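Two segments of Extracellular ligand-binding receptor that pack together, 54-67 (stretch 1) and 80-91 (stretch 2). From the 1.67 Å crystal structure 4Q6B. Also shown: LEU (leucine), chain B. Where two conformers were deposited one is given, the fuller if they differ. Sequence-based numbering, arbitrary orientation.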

# COMPACT_ATOMS: atom_id res chain seq x y z
N ASP A 54 -7.67 -17.29 -1.61
CA ASP A 54 -7.10 -16.83 -0.33
C ASP A 54 -5.68 -17.35 -0.18
O ASP A 54 -5.49 -18.55 0.02
CB ASP A 54 -7.96 -17.43 0.80
CG ASP A 54 -7.70 -16.79 2.14
OD1 ASP A 54 -6.56 -16.35 2.41
OD2 ASP A 54 -8.63 -16.79 2.99
N ASP A 55 -4.67 -16.47 -0.24
CA ASP A 55 -3.29 -16.96 -0.10
C ASP A 55 -2.80 -17.13 1.34
O ASP A 55 -1.66 -17.56 1.56
CB ASP A 55 -2.28 -16.15 -0.95
CG ASP A 55 -2.04 -14.76 -0.43
OD1 ASP A 55 -2.49 -14.40 0.67
OD2 ASP A 55 -1.37 -13.97 -1.15
N GLU A 56 -3.69 -16.84 2.30
CA GLU A 56 -3.40 -16.92 3.72
C GLU A 56 -2.13 -16.22 4.13
O GLU A 56 -1.58 -16.59 5.19
CB GLU A 56 -3.32 -18.39 4.20
CG GLU A 56 -4.63 -19.19 4.02
CD GLU A 56 -4.48 -20.71 4.23
OE1 GLU A 56 -3.54 -21.16 4.92
OE2 GLU A 56 -5.33 -21.46 3.70
N ALA A 57 -1.68 -15.23 3.35
CA ALA A 57 -0.37 -14.59 3.62
C ALA A 57 0.78 -15.60 3.76
O ALA A 57 1.73 -15.42 4.56
CB ALA A 57 -0.46 -13.69 4.86
N GLU A 58 0.71 -16.67 2.96
CA GLU A 58 1.77 -17.70 2.95
C GLU A 58 2.38 -17.82 1.56
O GLU A 58 1.66 -17.86 0.56
CB GLU A 58 1.21 -19.06 3.37
CG GLU A 58 0.74 -19.06 4.85
CD GLU A 58 0.07 -20.36 5.27
OE1 GLU A 58 -0.05 -21.28 4.42
OE2 GLU A 58 -0.33 -20.45 6.45
N LEU A 59 3.72 -17.79 1.49
CA LEU A 59 4.43 -17.82 0.22
C LEU A 59 4.05 -19.07 -0.59
O LEU A 59 3.77 -18.96 -1.79
CB LEU A 59 5.96 -17.80 0.48
CG LEU A 59 6.82 -17.94 -0.79
CD1 LEU A 59 6.55 -16.82 -1.72
CD2 LEU A 59 8.29 -18.00 -0.43
N GLU A 60 4.00 -20.22 0.05
CA GLU A 60 3.78 -21.48 -0.72
C GLU A 60 2.38 -21.45 -1.34
O GLU A 60 2.21 -21.78 -2.53
CB GLU A 60 3.96 -22.75 0.11
CG GLU A 60 5.38 -22.95 0.57
CD GLU A 60 5.58 -24.13 1.49
OE1 GLU A 60 6.73 -24.31 1.97
OE2 GLU A 60 4.61 -24.90 1.73
N LYS A 61 1.38 -21.08 -0.54
CA LYS A 61 0.03 -20.96 -1.09
C LYS A 61 -0.06 -19.88 -2.18
O LYS A 61 -0.75 -20.05 -3.21
CB LYS A 61 -1.00 -20.65 0.01
CG LYS A 61 -2.43 -20.69 -0.53
CD LYS A 61 -3.47 -21.15 0.47
CE LYS A 61 -4.77 -21.51 -0.25
NZ LYS A 61 -5.93 -21.29 0.70
N GLY A 62 0.59 -18.74 -1.95
CA GLY A 62 0.66 -17.69 -2.96
C GLY A 62 1.22 -18.08 -4.32
O GLY A 62 0.66 -17.70 -5.37
N LEU A 63 2.32 -18.81 -4.33
CA LEU A 63 2.91 -19.30 -5.58
C LEU A 63 1.99 -20.30 -6.28
O LEU A 63 1.89 -20.33 -7.51
CB LEU A 63 4.29 -19.93 -5.34
CG LEU A 63 5.31 -18.91 -4.76
CD1 LEU A 63 6.64 -19.56 -4.54
CD2 LEU A 63 5.50 -17.69 -5.69
N ALA A 64 1.32 -21.15 -5.51
CA ALA A 64 0.37 -22.13 -6.08
C ALA A 64 -0.82 -21.43 -6.74
O ALA A 64 -1.27 -21.84 -7.82
CB ALA A 64 -0.11 -23.08 -5.00
N ILE A 65 -1.33 -20.40 -6.08
CA ILE A 65 -2.42 -19.59 -6.62
C ILE A 65 -1.96 -18.90 -7.89
O ILE A 65 -2.71 -18.88 -8.92
CB ILE A 65 -2.90 -18.57 -5.55
CG1 ILE A 65 -3.70 -19.32 -4.47
CG2 ILE A 65 -3.72 -17.41 -6.16
CD1 ILE A 65 -4.02 -18.49 -3.21
N ALA A 66 -0.73 -18.38 -7.87
CA ALA A 66 -0.24 -17.62 -9.05
C ALA A 66 -0.20 -18.54 -10.27
O ALA A 66 -0.67 -18.15 -11.37
CB ALA A 66 1.18 -16.99 -8.77
N GLN A 67 0.36 -19.74 -10.10
CA GLN A 67 0.43 -20.71 -11.17
C GLN A 67 -0.96 -21.12 -11.61
O GLN A 67 -1.22 -21.26 -12.80
CB GLN A 67 1.26 -21.94 -10.77
CG GLN A 67 1.28 -23.09 -11.79
CD GLN A 67 1.60 -22.65 -13.22
OE1 GLN A 67 2.14 -21.56 -13.45
NE2 GLN A 67 1.24 -23.50 -14.19
N LEU B . 2.83 -2.83 2.41
CA LEU B . 2.97 -4.19 2.95
C LEU B . 3.90 -5.02 2.08
O LEU B . 4.22 -6.16 2.40
CB LEU B . 1.59 -4.85 3.03
CG LEU B . 0.87 -4.04 4.11
CD1 LEU B . -0.50 -3.63 3.64
CD2 LEU B . 0.81 -4.73 5.46
OXT LEU B . 4.37 -4.51 1.05
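Stretch 2 (80-91) GHRNSFISIPAA

Stretch 2 is a loop through Asn-83, then a helix from Ser-84 onward, kinked at Pro-89, whose N lacks a bond to the preceding turn. A cis peptide bond precedes His-81. Stretch 1 is mostly loop or turn up to Glu-58, then helix from Leu-59. The two helices run in roughly the same direction, crossing at -36° with axes 9.3 Å apart at closest approach.

Asp-55 makes the polar link. His-81 ND1 donates to Asp-55 OD2 at 2.8 Å, near the plane of the imidazole ring. Two waters also bridge from Asp-55 OD2, one to Asn-83 N and the other to Arg-82 N, so the carboxylate also reaches the loop backbone through water. At Ala-57, the carbonyl O meets the edge of the Phe-85 ring, 3.6 Å from CZ. Ile-86 CD1 packs on the backbone here, 3.5 Å from Glu-58 N.

Leu-59 lies against Phe-85 and Pro-89: its CD1 is 3.6 Å from Pro-89 CG, and its CB 4.1 Å from Phe-85 CE1. Gly-62 lets Ile-86 in close. Gly-62 CA is 4.0 Å from Ile-86 CG2, and a CB on Gly-62 would clash with that methyl. Leu-63 CD2 reaches Pro-89 CB at 4.0 Å and Ala-90 N at 3.7 Å. Ala-66 CB closes the contact, 4.0 Å from Ala-90 CB.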

# COMPACT_ATOMS: atom_id res chain seq x y z
N GLY A 80 -3.50 -8.50 -6.88
CA GLY A 80 -2.82 -9.08 -5.73
C GLY A 80 -1.31 -8.91 -5.92
O GLY A 80 -0.92 -8.21 -6.85
N HIS A 81 -0.48 -9.47 -5.02
CA HIS A 81 -0.92 -10.03 -3.73
C HIS A 81 -0.78 -8.89 -2.69
O HIS A 81 -0.52 -7.73 -3.06
CB HIS A 81 -0.05 -11.25 -3.35
CG HIS A 81 -0.20 -12.41 -4.29
ND1 HIS A 81 -0.52 -13.68 -3.84
CD2 HIS A 81 -0.10 -12.50 -5.64
CE1 HIS A 81 -0.61 -14.50 -4.87
NE2 HIS A 81 -0.35 -13.82 -5.98
N ARG A 82 -0.95 -9.19 -1.41
CA ARG A 82 -0.90 -8.11 -0.39
C ARG A 82 0.53 -7.92 0.07
O ARG A 82 1.09 -6.80 -0.02
CB ARG A 82 -1.74 -8.50 0.83
CG ARG A 82 -1.85 -7.37 1.86
CD ARG A 82 -2.76 -7.82 3.03
NE ARG A 82 -2.98 -6.80 4.07
CZ ARG A 82 -2.30 -6.73 5.20
NH1 ARG A 82 -2.59 -5.77 6.08
NH2 ARG A 82 -1.32 -7.60 5.45
N ASN A 83 1.17 -9.00 0.48
CA ASN A 83 2.48 -8.87 1.11
C ASN A 83 3.55 -8.83 0.04
O ASN A 83 3.52 -9.66 -0.89
CB ASN A 83 2.78 -10.10 2.01
CG ASN A 83 1.76 -10.26 3.12
OD1 ASN A 83 0.70 -10.83 2.89
ND2 ASN A 83 2.06 -9.71 4.31
N SER A 84 4.50 -7.91 0.14
CA SER A 84 5.57 -7.89 -0.87
C SER A 84 6.39 -9.18 -0.95
O SER A 84 6.84 -9.56 -2.04
CB SER A 84 6.51 -6.70 -0.63
OG SER A 84 5.85 -5.47 -0.84
N PHE A 85 6.60 -9.89 0.16
CA PHE A 85 7.40 -11.13 0.06
C PHE A 85 6.71 -12.24 -0.72
O PHE A 85 7.35 -13.24 -1.11
CB PHE A 85 7.85 -11.62 1.43
CG PHE A 85 6.78 -12.36 2.20
CD1 PHE A 85 6.71 -13.74 2.14
CD2 PHE A 85 5.86 -11.67 2.97
CE1 PHE A 85 5.74 -14.45 2.85
CE2 PHE A 85 4.86 -12.39 3.68
CZ PHE A 85 4.82 -13.77 3.60
N ILE A 86 5.40 -12.09 -0.94
CA ILE A 86 4.65 -12.96 -1.84
C ILE A 86 4.53 -12.36 -3.23
O ILE A 86 4.80 -13.03 -4.22
CB ILE A 86 3.27 -13.27 -1.21
CG1 ILE A 86 3.50 -13.82 0.19
CG2 ILE A 86 2.42 -14.23 -2.13
CD1 ILE A 86 2.21 -14.32 0.84
N SER A 87 4.18 -11.08 -3.34
CA SER A 87 4.03 -10.49 -4.68
C SER A 87 5.32 -10.55 -5.51
O SER A 87 5.28 -10.78 -6.73
CB SER A 87 3.57 -9.02 -4.57
OG SER A 87 2.24 -8.94 -4.12
N ILE A 88 6.47 -10.29 -4.89
CA ILE A 88 7.71 -10.26 -5.67
C ILE A 88 8.00 -11.62 -6.37
O ILE A 88 8.16 -11.67 -7.60
CB ILE A 88 8.89 -9.76 -4.80
CG1 ILE A 88 8.64 -8.28 -4.43
CG2 ILE A 88 10.23 -9.99 -5.48
CD1 ILE A 88 9.61 -7.85 -3.30
N PRO A 89 8.01 -12.73 -5.63
CA PRO A 89 8.22 -13.97 -6.41
C PRO A 89 7.01 -14.38 -7.26
O PRO A 89 7.21 -14.93 -8.37
CB PRO A 89 8.52 -15.03 -5.33
CG PRO A 89 8.03 -14.46 -4.07
CD PRO A 89 8.09 -12.95 -4.17
N ALA A 90 5.79 -14.14 -6.77
CA ALA A 90 4.62 -14.51 -7.58
C ALA A 90 4.60 -13.74 -8.91
O ALA A 90 4.22 -14.29 -9.93
CB ALA A 90 3.30 -14.24 -6.83
N ALA A 91 5.03 -12.48 -8.88
CA ALA A 91 5.15 -11.67 -10.10
C ALA A 91 6.01 -12.33 -11.17
O ALA A 91 5.80 -12.06 -12.38
CB ALA A 91 5.76 -10.30 -9.76
O HOH W 1 -0.46 -11.71 0.28
O HOH W 2 -2.54 -11.36 -1.34